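Local coordinates for protein NAD nucleotidase (Haemophilus influenzae, PDB 3ZTV) that degrades NAD to adenosine and nicotinamide riboside, acting as a periplasmic, zinc-dependent pyrophosphatase and 5'-nucleotidase with a broad range of nucleotide substrates, at residues E356-I361 against V421-A426; D425-L430 against P544-F549; E12-H17 against K58-P63; V271-V276 against I286-P291. All blocks are in the same frame, centred on the assembly; numbering follows the deposited sequence.

How the contacts relate
The four contacts form two close pairs, far apart in the molecule. Contacts 3 and 4 come first in sequence, with centres about 9 Å apart. They share the sheet in which strand 11-18 lies between 63-67 and 270-278, and they touch where Y60 meets D273 and E12 meets T287. Contacts 1 and 2 follow, with centres about 10 Å apart. They share D425 and A426 on helix 423-429, and V421 packs on F429 and F549. About 38 Å separates the centres of contacts 2 and 4. Strand 11-18 belongs to the calcineurin-like phosphoesterase part, with zinc ligands just beyond it; the second pair lies in the half that holds adenosine, beside which contact 2 lies.

Contact 1. Residues E356-I361 against V421-A426; sequences EIVGVI and VTFNDA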
loop_
_atom_site.group_PDB
_atom_site.type_symbol
_atom_site.label_atom_id
_atom_site.label_comp_id
_atom_site.label_asym_id
_atom_site.label_seq_id
_atom_site.Cartn_x
_atom_site.Cartn_y
_atom_site.Cartn_z
ATOM N N GLU A 356 40.655 22.453 -4.162
ATOM C CA GLU A 356 41.186 21.250 -3.526
ATOM C C GLU A 356 41.041 20.024 -4.422
ATOM O O GLU A 356 40.193 19.983 -5.310
ATOM C CB GLU A 356 40.542 21.021 -2.152
ATOM C CG GLU A 356 40.916 22.087 -1.133
ATOM C CD GLU A 356 40.378 21.817 0.265
ATOM O OE1 GLU A 356 39.576 20.876 0.436
ATOM O OE2 GLU A 356 40.762 22.555 1.199
ATOM N N ILE A 357 41.891 19.029 -4.189
ATOM C CA ILE A 357 41.949 17.856 -5.039
ATOM C C ILE A 357 40.890 16.835 -4.641
ATOM O O ILE A 357 40.765 16.487 -3.462
ATOM C CB ILE A 357 43.354 17.220 -4.977
ATOM C CG1 ILE A 357 44.398 18.222 -5.479
ATOM C CG2 ILE A 357 43.400 15.934 -5.781
ATOM C CD1 ILE A 357 45.834 17.821 -5.172
ATOM N N VAL A 358 40.116 16.377 -5.620
ATOM C CA VAL A 358 39.104 15.355 -5.362
ATOM C C VAL A 358 39.631 13.961 -5.686
ATOM O O VAL A 358 39.190 12.974 -5.102
ATOM C CB VAL A 358 37.777 15.631 -6.119
ATOM C CG1 VAL A 358 37.957 15.490 -7.619
ATOM C CG2 VAL A 358 36.675 14.700 -5.627
ATOM N N GLY A 359 40.583 13.879 -6.608
ATOM C CA GLY A 359 41.200 12.602 -6.922
ATOM C C GLY A 359 42.406 12.769 -7.819
ATOM O O GLY A 359 42.670 13.862 -8.316
ATOM N N VAL A 360 43.131 11.675 -8.026
ATOM C CA VAL A 360 44.318 11.669 -8.862
ATOM C C VAL A 360 44.160 10.587 -9.915
ATOM O O VAL A 360 43.735 9.471 -9.609
ATOM C CB VAL A 360 45.587 11.391 -8.029
ATOM C CG1 VAL A 360 46.820 11.307 -8.926
ATOM C CG2 VAL A 360 45.772 12.466 -6.975
ATOM N N ILE A 361 44.476 10.926 -11.157
ATOM C CA ILE A 361 44.461 9.948 -12.235
ATOM C C ILE A 361 45.886 9.576 -12.620
ATOM O O ILE A 361 46.727 10.446 -12.837
ATOM C CB ILE A 361 43.716 10.476 -13.473
ATOM C CG1 ILE A 361 42.263 10.812 -13.121
ATOM C CG2 ILE A 361 43.765 9.451 -14.601
ATOM C CD1 ILE A 361 41.498 11.483 -14.244
ATOM N N VAL A 421 42.930 16.080 -10.078
ATOM C CA VAL A 421 41.627 16.583 -10.508
ATOM C C VAL A 421 40.985 17.328 -9.345
ATOM O O VAL A 421 40.771 16.748 -8.278
ATOM C CB VAL A 421 40.682 15.440 -10.941
ATOM C CG1 VAL A 421 39.327 15.998 -11.360
ATOM C CG2 VAL A 421 41.300 14.637 -12.070
ATOM N N THR A 422 40.680 18.607 -9.547
ATOM C CA THR A 422 40.019 19.415 -8.526
ATOM C C THR A 422 38.514 19.503 -8.802
ATOM O O THR A 422 38.045 19.103 -9.864
ATOM C CB THR A 422 40.602 20.846 -8.491
ATOM O OG1 THR A 422 40.199 21.552 -9.667
ATOM C CG2 THR A 422 42.136 20.804 -8.415
ATOM N N PHE A 423 37.769 20.048 -7.846
ATOM C CA PHE A 423 36.344 20.283 -8.055
ATOM C C PHE A 423 36.113 21.194 -9.255
ATOM O O PHE A 423 35.235 20.940 -10.074
ATOM C CB PHE A 423 35.700 20.873 -6.800
ATOM C CG PHE A 423 35.765 19.964 -5.605
ATOM C CD1 PHE A 423 36.877 19.989 -4.774
ATOM C CD2 PHE A 423 34.732 19.075 -5.315
ATOM C CE1 PHE A 423 36.965 19.157 -3.667
ATOM C CE2 PHE A 423 34.811 18.237 -4.211
ATOM C CZ PHE A 423 35.926 18.273 -3.384
ATOM N N ASN A 424 36.916 22.254 -9.374
ATOM C CA ASN A 424 36.804 23.167 -10.510
ATOM C C ASN A 424 37.024 22.442 -11.821
ATOM O O ASN A 424 36.355 22.717 -12.818
ATOM C CB ASN A 424 37.831 24.298 -10.418
ATOM C CG ASN A 424 37.446 25.366 -9.427
ATOM O OD1 ASN A 424 36.273 25.702 -9.279
ATOM N ND2 ASN A 424 38.440 25.928 -8.754
ATOM N N ASP A 425 37.986 21.523 -11.826
ATOM C CA ASP A 425 38.307 20.775 -13.033
ATOM C C ASP A 425 37.100 20.021 -13.594
ATOM O O ASP A 425 36.934 19.929 -14.806
ATOM C CB ASP A 425 39.457 19.798 -12.784
ATOM C CG ASP A 425 40.786 20.496 -12.529
ATOM O OD1 ASP A 425 40.948 21.682 -12.894
ATOM O OD2 ASP A 425 41.677 19.838 -11.964
ATOM N N ALA A 426 36.268 19.468 -12.715
ATOM C CA ALA A 426 35.073 18.746 -13.165
ATOM C C ALA A 426 34.126 19.649 -13.946
ATOM O O ALA A 426 33.563 19.246 -14.963
ATOM C CB ALA A 426 34.345 18.109 -11.990
#
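The F423 ring carries V358 CB over one face, 4.2 Å above the plane and displaced toward the rim, while E356 O approaches F423 CD1 obliquely at 3.4 Å. A second flat group, the D425 carboxylate, takes the N-H of T422 on OD2 from above its plane. In return D425 N donates to T422 OG1, so the two residues form a capping box at the start of helix 423-429. Just before that cap the strands meet in a classic beta bulge: V358 and G359 both face V421. V421 O receives V358 N at 2.8 Å and, more weakly, G359 N at 3.3 Å; V421 N donates to G359 O at 2.8 Å. V358 CG1 sits between its own backbone N and carbonyl carbon (chi1 67°), and it comes within 3.2 Å of V421 O. The branches of V421 divide their contacts, CG1 meeting V358 CG1 and CG2 meeting I361 CD1 at 3.8 Å. Strand 357-362 is the middle of a three-stranded sheet, with 419-422 on one side and 558-560 on the other, where V360 bonds to F559. Helix 545-555 packs against V358 through M553 and K554, and against F423 through I550.

Contact 2. Residues D425-L430 against P544-F549; sequences DAYTFL and PDAESF
Y427 and A546 meet where helices 423-429 and 545-555 pack in the C-terminal, nucleotide-binding half of this 5'-nucleotidase; the short segments run at 129° with axes 8.4 Å apart. From Y427 CB, CG lies anti to the carbonyl carbon, beside the backbone N, and the ring then lies flat over A546. The methyl CB of A546 stands 3.5 Å from the ring centroid, 2° off the normal, a CH-pi contact over the middle of the face. Further out, CE1 and CZ pass near E547 OE2, which lies at the ring edge in its plane. At the tip, Y427 OH donates to E547 OE2 over a short 2.5 Å, reaching the anti side of the carboxylate, whose other oxygen bonds T79. Elsewhere in the interface, F429 turns an edge to the face of F549 in an offset edge-to-face pair with planes at 62°. A426 CB and L430 CD1 fill in between the helices, the latter 3.4 Å from D545 O. The D545 backbone bonds that of N434, an adenosine-pocket residue, and D545 OD2 adds a weak bond to N434 N. Water 1 joins the two segments here, donating to L430 O at 2.6 Å and to D545 OD1 at 2.8 Å.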
loop_
_atom_site.group_PDB
_atom_site.type_symbol
_atom_site.label_atom_id
_atom_site.label_comp_id
_atom_site.label_asym_id
_atom_site.label_seq_id
_atom_site.Cartn_x
_atom_site.Cartn_y
_atom_site.Cartn_z
ATOM N N ASP A 425 37.986 21.523 -11.826
ATOM C CA ASP A 425 38.307 20.775 -13.033
ATOM C C ASP A 425 37.100 20.021 -13.594
ATOM O O ASP A 425 36.934 19.929 -14.806
ATOM C CB ASP A 425 39.457 19.798 -12.784
ATOM C CG ASP A 425 40.786 20.496 -12.529
ATOM O OD1 ASP A 425 40.948 21.682 -12.894
ATOM O OD2 ASP A 425 41.677 19.838 -11.964
ATOM N N ALA A 426 36.268 19.468 -12.715
ATOM C CA ALA A 426 35.073 18.746 -13.165
ATOM C C ALA A 426 34.126 19.649 -13.946
ATOM O O ALA A 426 33.563 19.246 -14.963
ATOM C CB ALA A 426 34.345 18.109 -11.990
ATOM N N TYR A 427 33.959 20.872 -13.463
ATOM C CA TYR A 427 33.130 21.854 -14.146
ATOM C C TYR A 427 33.785 22.357 -15.436
ATOM O O TYR A 427 33.105 22.845 -16.332
ATOM C CB TYR A 427 32.776 23.005 -13.203
ATOM C CG TYR A 427 31.636 22.668 -12.264
ATOM C CD1 TYR A 427 31.856 21.980 -11.076
ATOM C CD2 TYR A 427 30.337 23.034 -12.578
ATOM C CE1 TYR A 427 30.806 21.673 -10.223
ATOM C CE2 TYR A 427 29.287 22.730 -11.740
ATOM C CZ TYR A 427 29.524 22.053 -10.563
ATOM O OH TYR A 427 28.465 21.758 -9.736
ATOM N N THR A 428 35.106 22.209 -15.526
ATOM C CA THR A 428 35.836 22.496 -16.758
ATOM C C THR A 428 35.665 21.369 -17.774
ATOM O O THR A 428 35.492 21.626 -18.970
ATOM C CB THR A 428 37.340 22.692 -16.477
ATOM O OG1 THR A 428 37.519 23.835 -15.634
ATOM C CG2 THR A 428 38.113 22.895 -17.777
ATOM N N PHE A 429 35.724 20.127 -17.297
ATOM C CA PHE A 429 35.540 18.955 -18.148
ATOM C C PHE A 429 34.155 18.975 -18.794
ATOM O O PHE A 429 33.993 18.584 -19.951
ATOM C CB PHE A 429 35.669 17.659 -17.335
ATOM C CG PHE A 429 37.059 17.367 -16.840
ATOM C CD1 PHE A 429 38.171 17.911 -17.461
ATOM C CD2 PHE A 429 37.251 16.528 -15.753
ATOM C CE1 PHE A 429 39.447 17.629 -16.999
ATOM C CE2 PHE A 429 38.521 16.248 -15.290
ATOM C CZ PHE A 429 39.619 16.801 -15.916
ATOM N N LEU A 430 33.162 19.423 -18.028
ATOM C CA LEU A 430 31.755 19.307 -18.404
ATOM C C LEU A 430 31.068 20.653 -18.260
ATOM O O LEU A 430 30.534 20.966 -17.193
ATOM C CB LEU A 430 31.077 18.291 -17.495
ATOM C CG LEU A 430 31.668 16.887 -17.576
ATOM C CD1 LEU A 430 31.300 16.088 -16.342
ATOM C CD2 LEU A 430 31.220 16.176 -18.845
ATOM N N PRO A 544 23.442 16.746 -11.534
ATOM C CA PRO A 544 24.270 17.412 -12.549
ATOM C C PRO A 544 25.527 16.635 -12.950
ATOM O O PRO A 544 26.167 15.975 -12.121
ATOM C CB PRO A 544 24.668 18.739 -11.884
ATOM C CG PRO A 544 23.755 18.896 -10.717
ATOM C CD PRO A 544 23.401 17.501 -10.270
ATOM N N ASP A 545 25.879 16.762 -14.228
ATOM C CA ASP A 545 27.017 16.038 -14.800
ATOM C C ASP A 545 28.364 16.266 -14.106
ATOM O O ASP A 545 29.081 15.309 -13.818
ATOM C CB ASP A 545 27.129 16.254 -16.322
ATOM C CG ASP A 545 27.120 17.731 -16.744
ATOM O OD1 ASP A 545 27.252 18.627 -15.885
ATOM O OD2 ASP A 545 26.992 17.983 -17.967
ATOM N N ALA A 546 28.704 17.518 -13.813
ATOM C CA ALA A 546 29.981 17.802 -13.165
ATOM C C ALA A 546 30.010 17.191 -11.765
ATOM O O ALA A 546 31.045 16.702 -11.302
ATOM C CB ALA A 546 30.232 19.300 -13.110
ATOM N N GLU A 547 28.863 17.229 -11.089
ATOM C CA GLU A 547 28.758 16.635 -9.761
ATOM C C GLU A 547 28.890 15.105 -9.802
ATOM O O GLU A 547 29.449 14.508 -8.885
ATOM C CB GLU A 547 27.467 17.077 -9.060
ATOM C CG GLU A 547 27.414 18.584 -8.775
ATOM C CD GLU A 547 28.444 19.040 -7.754
ATOM O OE1 GLU A 547 28.948 18.197 -6.990
ATOM O OE2 GLU A 547 28.748 20.256 -7.708
ATOM N N SER A 548 28.406 14.481 -10.871
ATOM C CA SER A 548 28.611 13.040 -11.056
ATOM C C SER A 548 30.100 12.717 -11.184
ATOM O O SER A 548 30.601 11.743 -10.608
ATOM C CB SER A 548 27.878 12.555 -12.306
ATOM O OG SER A 548 26.476 12.694 -12.169
ATOM N N PHE A 549 30.812 13.552 -11.933
ATOM C CA PHE A 549 32.244 13.373 -12.103
ATOM C C PHE A 549 32.963 13.495 -10.768
ATOM O O PHE A 549 33.826 12.684 -10.449
ATOM C CB PHE A 549 32.810 14.364 -13.117
ATOM C CG PHE A 549 34.166 13.973 -13.627
ATOM C CD1 PHE A 549 35.288 14.136 -12.836
ATOM C CD2 PHE A 549 34.310 13.389 -14.874
ATOM C CE1 PHE A 549 36.534 13.758 -13.291
ATOM C CE2 PHE A 549 35.557 13.010 -15.332
ATOM C CZ PHE A 549 36.667 13.194 -14.536
HETATM O O HOH W 1 28.037 21.216 -16.415
#

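Contact 3. Residues E12-H17 against K58-P63; sequences ELSILH and KKYKNP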
loop_
_atom_site.group_PDB
_atom_site.type_symbol
_atom_site.label_atom_id
_atom_site.label_comp_id
_atom_site.label_asym_id
_atom_site.label_seq_id
_atom_site.Cartn_x
_atom_site.Cartn_y
_atom_site.Cartn_z
ATOM N N GLU A 12 -8.194 32.952 8.586
ATOM C CA GLU A 12 -7.424 33.087 7.352
ATOM C C GLU A 12 -5.940 32.793 7.573
ATOM O O GLU A 12 -5.402 32.996 8.664
ATOM C CB GLU A 12 -7.628 34.460 6.710
ATOM C CG GLU A 12 -7.206 34.502 5.243
ATOM C CD GLU A 12 -7.689 35.736 4.511
ATOM O OE1 GLU A 12 -8.691 36.350 4.942
ATOM O OE2 GLU A 12 -7.057 36.093 3.494
ATOM N N LEU A 13 -5.309 32.268 6.529
ATOM C CA LEU A 13 -3.905 31.873 6.543
ATOM C C LEU A 13 -3.206 32.480 5.338
ATOM O O LEU A 13 -3.796 32.554 4.260
ATOM C CB LEU A 13 -3.800 30.349 6.432
ATOM C CG LEU A 13 -3.498 29.417 7.605
ATOM C CD1 LEU A 13 -3.296 28.017 7.048
ATOM C CD2 LEU A 13 -2.256 29.854 8.357
ATOM N N SER A 14 -1.943 32.870 5.509
ATOM C CA SER A 14 -1.148 33.387 4.398
ATOM C C SER A 14 0.034 32.448 4.137
ATOM O O SER A 14 1.072 32.547 4.789
ATOM C CB SER A 14 -0.669 34.814 4.689
ATOM O OG SER A 14 -1.797 35.665 4.834
ATOM N N ILE A 15 -0.139 31.527 3.197
ATOM C CA ILE A 15 0.896 30.541 2.895
ATOM C C ILE A 15 1.960 31.147 1.973
ATOM O O ILE A 15 1.647 31.719 0.937
ATOM C CB ILE A 15 0.280 29.279 2.275
ATOM C CG1 ILE A 15 -0.816 28.731 3.203
ATOM C CG2 ILE A 15 1.355 28.236 1.992
ATOM C CD1 ILE A 15 -1.556 27.556 2.636
ATOM N N LEU A 16 3.215 31.009 2.381
ATOM C CA LEU A 16 4.375 31.497 1.627
ATOM C C LEU A 16 5.323 30.320 1.501
ATOM O O LEU A 16 5.689 29.712 2.516
ATOM C CB LEU A 16 5.055 32.638 2.381
ATOM C CG LEU A 16 4.197 33.897 2.574
ATOM C CD1 LEU A 16 4.808 34.835 3.612
ATOM C CD2 LEU A 16 4.019 34.618 1.246
ATOM N N HIS A 17 5.703 29.953 0.279
ATOM C CA HIS A 17 6.405 28.689 0.113
ATOM C C HIS A 17 7.428 28.683 -1.022
ATOM O O HIS A 17 7.295 29.397 -2.025
ATOM C CB HIS A 17 5.386 27.559 -0.077
ATOM C CG HIS A 17 4.648 27.627 -1.373
ATOM N ND1 HIS A 17 3.577 28.465 -1.600
ATOM C CD2 HIS A 17 4.826 26.930 -2.515
ATOM C CE1 HIS A 17 3.141 28.291 -2.836
ATOM N NE2 HIS A 17 3.883 27.360 -3.410
ATOM N N LYS A 58 5.543 39.981 7.002
ATOM C CA LYS A 58 5.191 41.118 7.856
ATOM C C LYS A 58 3.970 41.873 7.332
ATOM O O LYS A 58 3.291 42.563 8.092
ATOM C CB LYS A 58 6.376 42.064 8.026
ATOM C CG LYS A 58 6.567 43.038 6.898
ATOM C CD LYS A 58 7.948 43.654 6.969
ATOM C CE LYS A 58 8.039 44.906 6.124
ATOM N NZ LYS A 58 9.409 45.120 5.643
ATOM N N LYS A 59 3.695 41.722 6.039
ATOM C CA LYS A 59 2.590 42.396 5.365
ATOM C C LYS A 59 1.250 41.677 5.550
ATOM O O LYS A 59 0.192 42.306 5.569
ATOM C CB LYS A 59 2.904 42.514 3.868
ATOM C CG LYS A 59 1.757 43.054 3.037
ATOM C CD LYS A 59 2.145 43.194 1.579
ATOM C CE LYS A 59 0.996 43.777 0.782
ATOM N NZ LYS A 59 1.371 44.040 -0.631
ATOM N N TYR A 60 1.306 40.353 5.681
ATOM C CA TYR A 60 0.116 39.507 5.689
ATOM C C TYR A 60 -0.174 38.949 7.072
ATOM O O TYR A 60 0.744 38.646 7.832
ATOM C CB TYR A 60 0.326 38.312 4.766
ATOM C CG TYR A 60 0.523 38.615 3.303
ATOM C CD1 TYR A 60 -0.190 39.623 2.659
ATOM C CD2 TYR A 60 1.415 37.859 2.551
ATOM C CE1 TYR A 60 -0.010 39.871 1.304
ATOM C CE2 TYR A 60 1.598 38.094 1.209
ATOM C CZ TYR A 60 0.890 39.097 0.588
ATOM O OH TYR A 60 1.074 39.325 -0.746
ATOM N N LYS A 61 -1.456 38.777 7.376
ATOM C CA LYS A 61 -1.865 38.166 8.634
ATOM C C LYS A 61 -1.699 36.644 8.608
ATOM O O LYS A 61 -1.952 35.983 7.594
ATOM C CB LYS A 61 -3.316 38.526 8.947
ATOM C CG LYS A 61 -4.313 37.941 7.963
ATOM C CD LYS A 61 -5.739 38.324 8.332
ATOM C CE LYS A 61 -6.739 37.695 7.377
ATOM N NZ LYS A 61 -8.143 38.082 7.694
ATOM N N ASN A 62 -1.276 36.093 9.738
ATOM C CA ASN A 62 -1.146 34.646 9.888
ATOM C C ASN A 62 -0.288 33.962 8.823
ATOM O O ASN A 62 -0.732 33.016 8.175
ATOM C CB ASN A 62 -2.531 33.999 9.969
ATOM C CG ASN A 62 -3.356 34.554 11.111
ATOM O OD1 ASN A 62 -2.809 34.935 12.150
ATOM N ND2 ASN A 62 -4.671 34.614 10.926
ATOM N N PRO A 63 0.967 34.415 8.658
ATOM C CA PRO A 63 1.822 33.774 7.654
ATOM C C PRO A 63 2.266 32.373 8.081
ATOM O O PRO A 63 2.519 32.111 9.258
ATOM C CB PRO A 63 3.027 34.723 7.562
ATOM C CG PRO A 63 3.086 35.392 8.892
ATOM C CD PRO A 63 1.655 35.513 9.365
#
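S14 and N62 make the central backbone bond: S14 N donates to N62 O at 2.9 Å, nearly straight at the hydrogen (170°) but approaching from above the carbonyl plane. One residue on, P63 pairs with S14 as a parallel bridge, and P63 CA leans on S14 O at 3.2 Å in a CA-H...O contact. Two side-chain bonds flank this bridge. S14 OG, placed beside its own backbone N (chi1 -62°), donates to K61 O at 2.8 Å, and N62 ND2 donates to E12 O at 2.9 Å with that oxygen close to the amide plane. Among charged groups, the extended K61 chain crosses E12 at about a right angle, its CE against E12 CB and its NZ in a weak, 3.3 Å salt bridge to E12 OE1. The other carboxylate oxygen of E12 goes to T287. Apolar contacts come from L16: CD2 meets the edge of the Y60 ring at CE2, and CD1 approaches P63 CB at 4.3 Å. The Y60 hydroxyl itself bonds to D273, and the ring makes a cation-pi contact with R288. Helix 46-59 has ended here and strand 63-67 begins, parallel to 11-18. This beta-alpha-beta connection between neighbouring parallel strands, with strands 28-34 and 37-43 inserted before the helix, belongs to the calcineurin-like phosphoesterase core; zinc ligands D20 and H22 follow the first strand, D70 the second.

Contact 4. Residues V271-V276 against I286-P291; sequences VGDLGV and ITRKIP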
loop_
_atom_site.group_PDB
_atom_site.type_symbol
_atom_site.label_atom_id
_atom_site.label_comp_id
_atom_site.label_asym_id
_atom_site.label_seq_id
_atom_site.Cartn_x
_atom_site.Cartn_y
_atom_site.Cartn_z
ATOM N N VAL A 271 8.823 32.688 -4.920
ATOM C CA VAL A 271 8.113 32.579 -3.654
ATOM C C VAL A 271 6.621 32.523 -3.974
ATOM O O VAL A 271 6.074 33.474 -4.543
ATOM C CB VAL A 271 8.429 33.759 -2.714
ATOM C CG1 VAL A 271 7.441 33.800 -1.543
ATOM C CG2 VAL A 271 9.868 33.671 -2.205
ATOM N N GLY A 272 5.978 31.404 -3.639
ATOM C CA GLY A 272 4.538 31.291 -3.818
ATOM C C GLY A 272 3.811 31.947 -2.656
ATOM O O GLY A 272 4.245 31.867 -1.513
ATOM N N ASP A 273 2.682 32.573 -2.964
ATOM C CA ASP A 273 1.944 33.433 -2.030
ATOM C C ASP A 273 0.450 33.136 -2.227
ATOM O O ASP A 273 -0.142 33.546 -3.229
ATOM C CB ASP A 273 2.308 34.875 -2.424
ATOM C CG ASP A 273 1.525 35.956 -1.688
ATOM O OD1 ASP A 273 0.644 35.663 -0.863
ATOM O OD2 ASP A 273 1.818 37.144 -1.977
ATOM N N LEU A 274 -0.133 32.358 -1.311
ATOM C CA LEU A 274 -1.528 31.920 -1.397
ATOM C C LEU A 274 -2.270 32.308 -0.126
ATOM O O LEU A 274 -1.985 31.790 0.950
ATOM C CB LEU A 274 -1.631 30.398 -1.638
ATOM C CG LEU A 274 -3.032 29.890 -2.010
ATOM C CD1 LEU A 274 -3.333 30.291 -3.442
ATOM C CD2 LEU A 274 -3.157 28.377 -1.841
ATOM N N GLY A 275 -3.231 33.215 -0.265
ATOM C CA GLY A 275 -4.103 33.585 0.836
ATOM C C GLY A 275 -5.304 32.667 0.853
ATOM O O GLY A 275 -5.977 32.475 -0.168
ATOM N N VAL A 276 -5.557 32.081 2.020
ATOM C CA VAL A 276 -6.624 31.098 2.179
ATOM C C VAL A 276 -7.550 31.464 3.323
ATOM O O VAL A 276 -7.097 31.696 4.445
ATOM C CB VAL A 276 -6.061 29.692 2.467
ATOM C CG1 VAL A 276 -7.207 28.684 2.617
ATOM C CG2 VAL A 276 -5.090 29.261 1.371
ATOM N N ILE A 286 -9.897 30.775 -1.783
ATOM C CA ILE A 286 -8.714 31.569 -2.113
ATOM C C ILE A 286 -9.002 33.072 -2.094
ATOM O O ILE A 286 -9.955 33.538 -2.720
ATOM C CB ILE A 286 -8.165 31.169 -3.499
ATOM C CG1 ILE A 286 -7.851 29.666 -3.533
ATOM C CG2 ILE A 286 -6.937 32.017 -3.861
ATOM C CD1 ILE A 286 -7.005 29.182 -2.359
ATOM N N THR A 287 -8.181 33.822 -1.364
ATOM C CA THR A 287 -8.319 35.274 -1.275
ATOM C C THR A 287 -7.179 36.021 -1.981
ATOM O O THR A 287 -7.281 37.223 -2.225
ATOM C CB THR A 287 -8.349 35.743 0.195
ATOM O OG1 THR A 287 -7.120 35.375 0.833
ATOM C CG2 THR A 287 -9.507 35.109 0.947
ATOM N N ARG A 288 -6.085 35.325 -2.285
ATOM C CA ARG A 288 -4.917 35.955 -2.902
ATOM C C ARG A 288 -4.109 34.827 -3.517
ATOM O O ARG A 288 -3.992 33.761 -2.909
ATOM C CB ARG A 288 -4.087 36.699 -1.849
ATOM C CG ARG A 288 -2.784 37.317 -2.377
ATOM C CD ARG A 288 -2.034 38.060 -1.277
ATOM N NE ARG A 288 -1.654 37.162 -0.194
ATOM C CZ ARG A 288 -2.243 37.108 0.998
ATOM N NH1 ARG A 288 -3.271 37.893 1.284
ATOM N NH2 ARG A 288 -1.823 36.240 1.905
ATOM N N LYS A 289 -3.564 35.035 -4.711
ATOM C CA LYS A 289 -2.791 33.997 -5.384
ATOM C C LYS A 289 -1.763 34.656 -6.296
ATOM O O LYS A 289 -2.098 35.156 -7.371
ATOM C CB LYS A 289 -3.708 33.048 -6.169
ATOM C CG LYS A 289 -4.832 33.722 -6.959
ATOM C CD LYS A 289 -5.645 32.687 -7.723
ATOM C CE LYS A 289 -6.720 33.337 -8.587
ATOM N NZ LYS A 289 -6.133 34.112 -9.716
ATOM N N ILE A 290 -0.515 34.677 -5.845
ATOM C CA ILE A 290 0.569 35.304 -6.596
ATOM C C ILE A 290 1.818 34.432 -6.571
ATOM O O ILE A 290 2.384 34.181 -5.504
ATOM C CB ILE A 290 0.955 36.667 -6.012
ATOM C CG1 ILE A 290 -0.282 37.539 -5.785
ATOM C CG2 ILE A 290 1.959 37.371 -6.931
ATOM C CD1 ILE A 290 0.001 38.789 -4.959
ATOM N N PRO A 291 2.245 33.941 -7.739
ATOM C CA PRO A 291 3.568 33.315 -7.827
ATOM C C PRO A 291 4.633 34.382 -8.110
ATOM O O PRO A 291 4.739 34.861 -9.247
ATOM C CB PRO A 291 3.420 32.369 -9.019
ATOM C CG PRO A 291 2.404 33.038 -9.900
ATOM C CD PRO A 291 1.513 33.883 -9.018
HETATM O O HOH W 2 0.433 34.371 1.518
#
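G275 faces two residues at once, T287 and R288, in a classic beta bulge of the hairpin 270-278/284-295. Its carbonyl oxygen takes T287 N at 2.8 Å and its N-H goes to R288 O at 2.8 Å; both donors approach from above the carbonyl planes. Beyond the bulge the strands run antiparallel; in the D273/I290 pair I290 N bonds nearly straight to D273 O at 2.9 Å, while the return bond from D273 N is weak. On the face of the hairpin that carries D273 and R288, the arginine chain runs extended to CD and then bends, chi3 of 61° turning NE toward D273. NE donates to the syn side of D273 OD1 at 2.8 Å (169°), a salt bridge in which the guanidinium and carboxylate planes are 46° apart. G275 CA lies over one guanidinium face, offset toward the rim. D273 OD2 bonds Y60 and T287 OG1 bonds E12, tying the hairpin to strand 11-18 and the turn before 63-67. On the opposite face I286 CD1 touches L274 CD2 at 4.0 Å and V276 CG2 slightly farther out. Water 2 closes the polar side, donating to D273 OD1 at 2.7 Å and accepting from R288 NH2 at 3.0 Å.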